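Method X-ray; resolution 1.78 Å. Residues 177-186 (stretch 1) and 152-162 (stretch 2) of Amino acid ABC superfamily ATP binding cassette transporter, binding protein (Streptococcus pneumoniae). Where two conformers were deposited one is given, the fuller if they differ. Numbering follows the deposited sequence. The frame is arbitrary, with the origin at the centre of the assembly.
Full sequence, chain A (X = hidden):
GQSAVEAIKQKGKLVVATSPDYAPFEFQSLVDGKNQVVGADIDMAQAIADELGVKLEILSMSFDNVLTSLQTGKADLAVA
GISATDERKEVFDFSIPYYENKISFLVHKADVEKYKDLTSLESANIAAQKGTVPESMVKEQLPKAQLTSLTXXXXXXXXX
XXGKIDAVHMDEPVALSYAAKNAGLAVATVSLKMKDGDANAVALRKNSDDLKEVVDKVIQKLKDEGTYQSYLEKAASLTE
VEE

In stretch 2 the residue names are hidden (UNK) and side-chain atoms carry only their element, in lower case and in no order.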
# COMPACT_ATOMS: atom_id res chain seq x y z
N SER A 177 1.84 -6.77 10.39
CA SER A 177 0.79 -7.75 10.15
C SER A 177 1.37 -9.13 9.86
O SER A 177 0.92 -10.13 10.43
CB SER A 177 -0.11 -7.29 9.00
OG SER A 177 -1.11 -8.26 8.72
N TYR A 178 2.37 -9.20 8.98
CA TYR A 178 3.03 -10.48 8.69
C TYR A 178 3.59 -11.07 9.97
O TYR A 178 3.47 -12.27 10.22
CB TYR A 178 4.16 -10.30 7.69
CG TYR A 178 3.70 -10.29 6.24
CD1 TYR A 178 3.06 -11.39 5.69
CD2 TYR A 178 3.94 -9.19 5.43
CE1 TYR A 178 2.65 -11.39 4.36
CE2 TYR A 178 3.53 -9.18 4.10
CZ TYR A 178 2.88 -10.28 3.58
OH TYR A 178 2.48 -10.26 2.26
N ALA A 179 4.21 -10.22 10.78
CA ALA A 179 4.82 -10.68 12.04
C ALA A 179 3.76 -11.17 13.03
O ALA A 179 3.97 -12.14 13.76
CB ALA A 179 5.67 -9.59 12.65
N ALA A 180 2.62 -10.49 13.04
CA ALA A 180 1.55 -10.81 13.98
C ALA A 180 0.81 -12.10 13.61
O ALA A 180 0.23 -12.76 14.47
CB ALA A 180 0.57 -9.65 14.09
N LYS A 181 0.85 -12.46 12.33
CA LYS A 181 0.08 -13.60 11.84
C LYS A 181 0.94 -14.82 11.52
O LYS A 181 0.41 -15.88 11.22
CB LYS A 181 -0.75 -13.20 10.61
CG LYS A 181 -1.79 -12.12 10.89
CD LYS A 181 -2.62 -11.82 9.64
CE LYS A 181 -3.47 -10.56 9.82
NZ LYS A 181 -4.19 -10.18 8.56
N ASN A 182 2.26 -14.66 11.58
CA ASN A 182 3.17 -15.76 11.24
C ASN A 182 4.28 -15.96 12.27
O ASN A 182 5.03 -15.04 12.57
CB ASN A 182 3.75 -15.58 9.83
CG ASN A 182 2.66 -15.50 8.78
OD1 ASN A 182 2.21 -16.53 8.26
ND2 ASN A 182 2.22 -14.29 8.47
N ALA A 183 4.40 -17.19 12.77
CA ALA A 183 5.28 -17.52 13.89
C ALA A 183 6.77 -17.11 13.79
O ALA A 183 7.34 -16.61 14.76
CB ALA A 183 5.17 -19.01 14.22
N GLY A 184 7.38 -17.36 12.64
CA GLY A 184 8.83 -17.24 12.52
C GLY A 184 9.36 -15.89 12.07
O GLY A 184 10.55 -15.74 11.82
N LEU A 185 8.47 -14.90 12.02
CA LEU A 185 8.76 -13.61 11.40
C LEU A 185 8.72 -12.46 12.41
O LEU A 185 8.04 -12.53 13.43
CB LEU A 185 7.80 -13.33 10.25
CG LEU A 185 7.79 -14.46 9.21
CD1 LEU A 185 6.78 -14.18 8.08
CD2 LEU A 185 9.18 -14.69 8.65
N ALA A 186 9.46 -11.40 12.10
CA ALA A 186 9.55 -10.26 13.00
C ALA A 186 9.95 -9.01 12.24
O ALA A 186 10.48 -9.10 11.14
CB ALA A 186 10.54 -10.54 14.12
N UNK A 152 5.00 -9.15 -6.79
CA UNK A 152 3.97 -9.40 -5.77
C UNK A 152 4.59 -9.48 -4.37
O UNK A 152 5.58 -10.20 -4.19
c UNK A 152 3.28 -10.74 -6.09
o UNK A 152 2.15 -11.47 -4.07
c UNK A 152 2.05 -11.02 -5.22
n UNK A 152 0.88 -10.80 -5.79
N UNK A 153 4.03 -8.78 -3.39
CA UNK A 153 4.59 -8.79 -2.03
C UNK A 153 4.51 -10.17 -1.38
O UNK A 153 5.41 -10.54 -0.62
s UNK A 153 6.29 -7.50 0.35
c UNK A 153 4.49 -7.72 0.30
c UNK A 153 6.41 -5.80 -0.18
c UNK A 153 3.93 -7.74 -1.13
N UNK A 154 3.45 -10.92 -1.67
CA UNK A 154 3.32 -12.27 -1.14
C UNK A 154 4.47 -13.17 -1.57
O UNK A 154 4.94 -14.01 -0.81
N UNK A 155 4.92 -12.98 -2.81
CA UNK A 155 6.04 -13.76 -3.33
C UNK A 155 7.34 -13.37 -2.62
O UNK A 155 8.18 -14.24 -2.33
o UNK A 155 8.63 -16.32 -5.37
o UNK A 155 6.47 -16.42 -5.04
c UNK A 155 6.17 -13.62 -4.85
c UNK A 155 7.51 -15.77 -5.27
c UNK A 155 7.43 -14.26 -5.45
N UNK A 156 7.51 -12.08 -2.34
CA UNK A 156 8.69 -11.64 -1.58
C UNK A 156 8.74 -12.33 -0.24
O UNK A 156 9.78 -12.83 0.19
c UNK A 156 8.70 -10.12 -1.42
N UNK A 157 7.60 -12.38 0.44
CA UNK A 157 7.55 -13.00 1.76
C UNK A 157 7.72 -14.52 1.67
O UNK A 157 8.35 -15.13 2.54
c UNK A 157 6.28 -12.60 2.54
c UNK A 157 6.20 -13.35 3.88
c UNK A 157 6.28 -11.10 2.77
N UNK A 158 7.19 -15.14 0.62
CA UNK A 158 7.45 -16.56 0.41
C UNK A 158 8.93 -16.84 0.24
O UNK A 158 9.44 -17.85 0.73
o UNK A 158 4.79 -17.50 0.67
c UNK A 158 5.20 -17.34 -0.49
n UNK A 158 4.38 -17.35 -1.54
c UNK A 158 6.67 -17.11 -0.79
N UNK A 159 9.64 -15.95 -0.44
CA UNK A 159 11.07 -16.14 -0.63
C UNK A 159 11.85 -15.94 0.67
O UNK A 159 12.84 -16.64 0.92
o UNK A 159 12.86 -14.48 -4.12
c UNK A 159 11.75 -15.02 -4.31
o UNK A 159 11.21 -15.08 -5.44
c UNK A 159 11.61 -15.25 -1.77
c UNK A 159 11.02 -15.65 -3.13
N UNK A 160 11.38 -15.02 1.51
CA UNK A 160 11.94 -14.86 2.86
C UNK A 160 11.74 -16.15 3.67
O UNK A 160 12.68 -16.66 4.28
c UNK A 160 11.27 -13.68 3.57
c UNK A 160 10.70 -12.51 5.75
c UNK A 160 13.06 -13.22 5.28
c UNK A 160 11.59 -13.55 5.06
N UNK A 161 10.53 -16.68 3.66
CA UNK A 161 10.26 -17.94 4.37
C UNK A 161 11.08 -19.13 3.86
O UNK A 161 11.41 -20.04 4.63
c UNK A 161 8.77 -18.25 4.35
n UNK A 161 6.02 -17.78 6.32
c UNK A 161 6.50 -17.51 5.12
o UNK A 161 5.79 -17.54 4.10
c UNK A 161 7.96 -17.18 5.04
N UNK A 162 11.40 -19.12 2.57
CA UNK A 162 12.18 -20.20 1.97
C UNK A 162 13.68 -20.03 2.19
O UNK A 162 14.47 -20.94 1.91
c UNK A 162 11.84 -20.32 0.48

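Position 152 precedes the helix and carries two side-chain carbons, the second bearing one oxygen and one nitrogen. The short amide identifies Asn 152, which does not reach stretch 1. Its side chain caps the helix through weak bonds: Asn 152 OD1 accepts from the backbone N of position 154 at 2.8 Å, and Asn 152 OD1 accepts from the backbone N of position 155 at 3.4 Å.

At 153 an unbranched chain runs through two carbons and a sulfur to a terminal carbon, the thioether of Met 153. It points toward stretch 1, and its CG lies 3.8 Å from Tyr 178 OH, at the edge of the ring and near its plane.

Position 154 has no atom beyond the backbone and is therefore Gly 154. Its CA approaches Tyr 178 OH to 4.0 Å; a CB built here would stand only 2.9 Å from Asn 152 OD1, so the bare backbone leaves space for the cap.

Three carbons, the last carrying two oxygens, form the carboxylate side chain at 155. This is Glu 155, directed away from stretch 1.

A single carbon at 156 defines Ala 156, which is buried but points sideways and makes no contact with stretch 1.

At 157 one carbon carries two more, a fork at the first side-chain atom that marks Val 157. With chi1 in the t rotamer, CG2 sits over one face of the Tyr 178 ring, 3.8 Å from its centroid and 20° off the normal, a CH-pi contact. The other methyl, CG1, lies 4.3 Å from Leu 185 CD1 and also stays 4.1 Å from Tyr 178 CE1, so it touches both residues.

Position 158 repeats the pattern of two carbons with an oxygen and a nitrogen on the second. Asn 158 is exposed and beyond reach of stretch 1.

The side chain of 159 again has three carbons ending in two oxygens and touches nothing of stretch 1. In Glu 159, OE2 lies 2.9 Å from Glu 155 OE2, but both are acceptors and no hydrogen bond joins them.

Four carbons forked at the second give Leu 160, pointing toward stretch 1. Its CD2 packs 3.9 Å from Leu 185 CD2.

At 161 three carbons end in an oxygen and a nitrogen, the longer amide of Gln 161. Although CA-to-CB points sideways, the end of the chain comes nearer, placing NE2 4.1 Å from Leu 185 CD1 and 4.5 Å from Asn 182 OD1, without a hydrogen bond.

The single carbon at 162 is that of Ala 162, out of reach of stretch 1.

The contact rests on side-chain packing, with no hydrogen bond between the stretches. Tyr 178 lies against Met 153, Gly 154 and Val 157, while Leu 185, the last residue of the turn, meets Val 157, Leu 160 and Gln 161. Val 157 thus links the two groups. The helix axes stay 13.1 Å apart at closest approach, a separation spanned largely by the tyrosine side chain. Within stretch 1, Asn 182 ND2 donates to Tyr 178 O at 3.0 Å, tying the start of the turn back to the helix.

Stretch 2 (152-162) NMGEAVNELQA
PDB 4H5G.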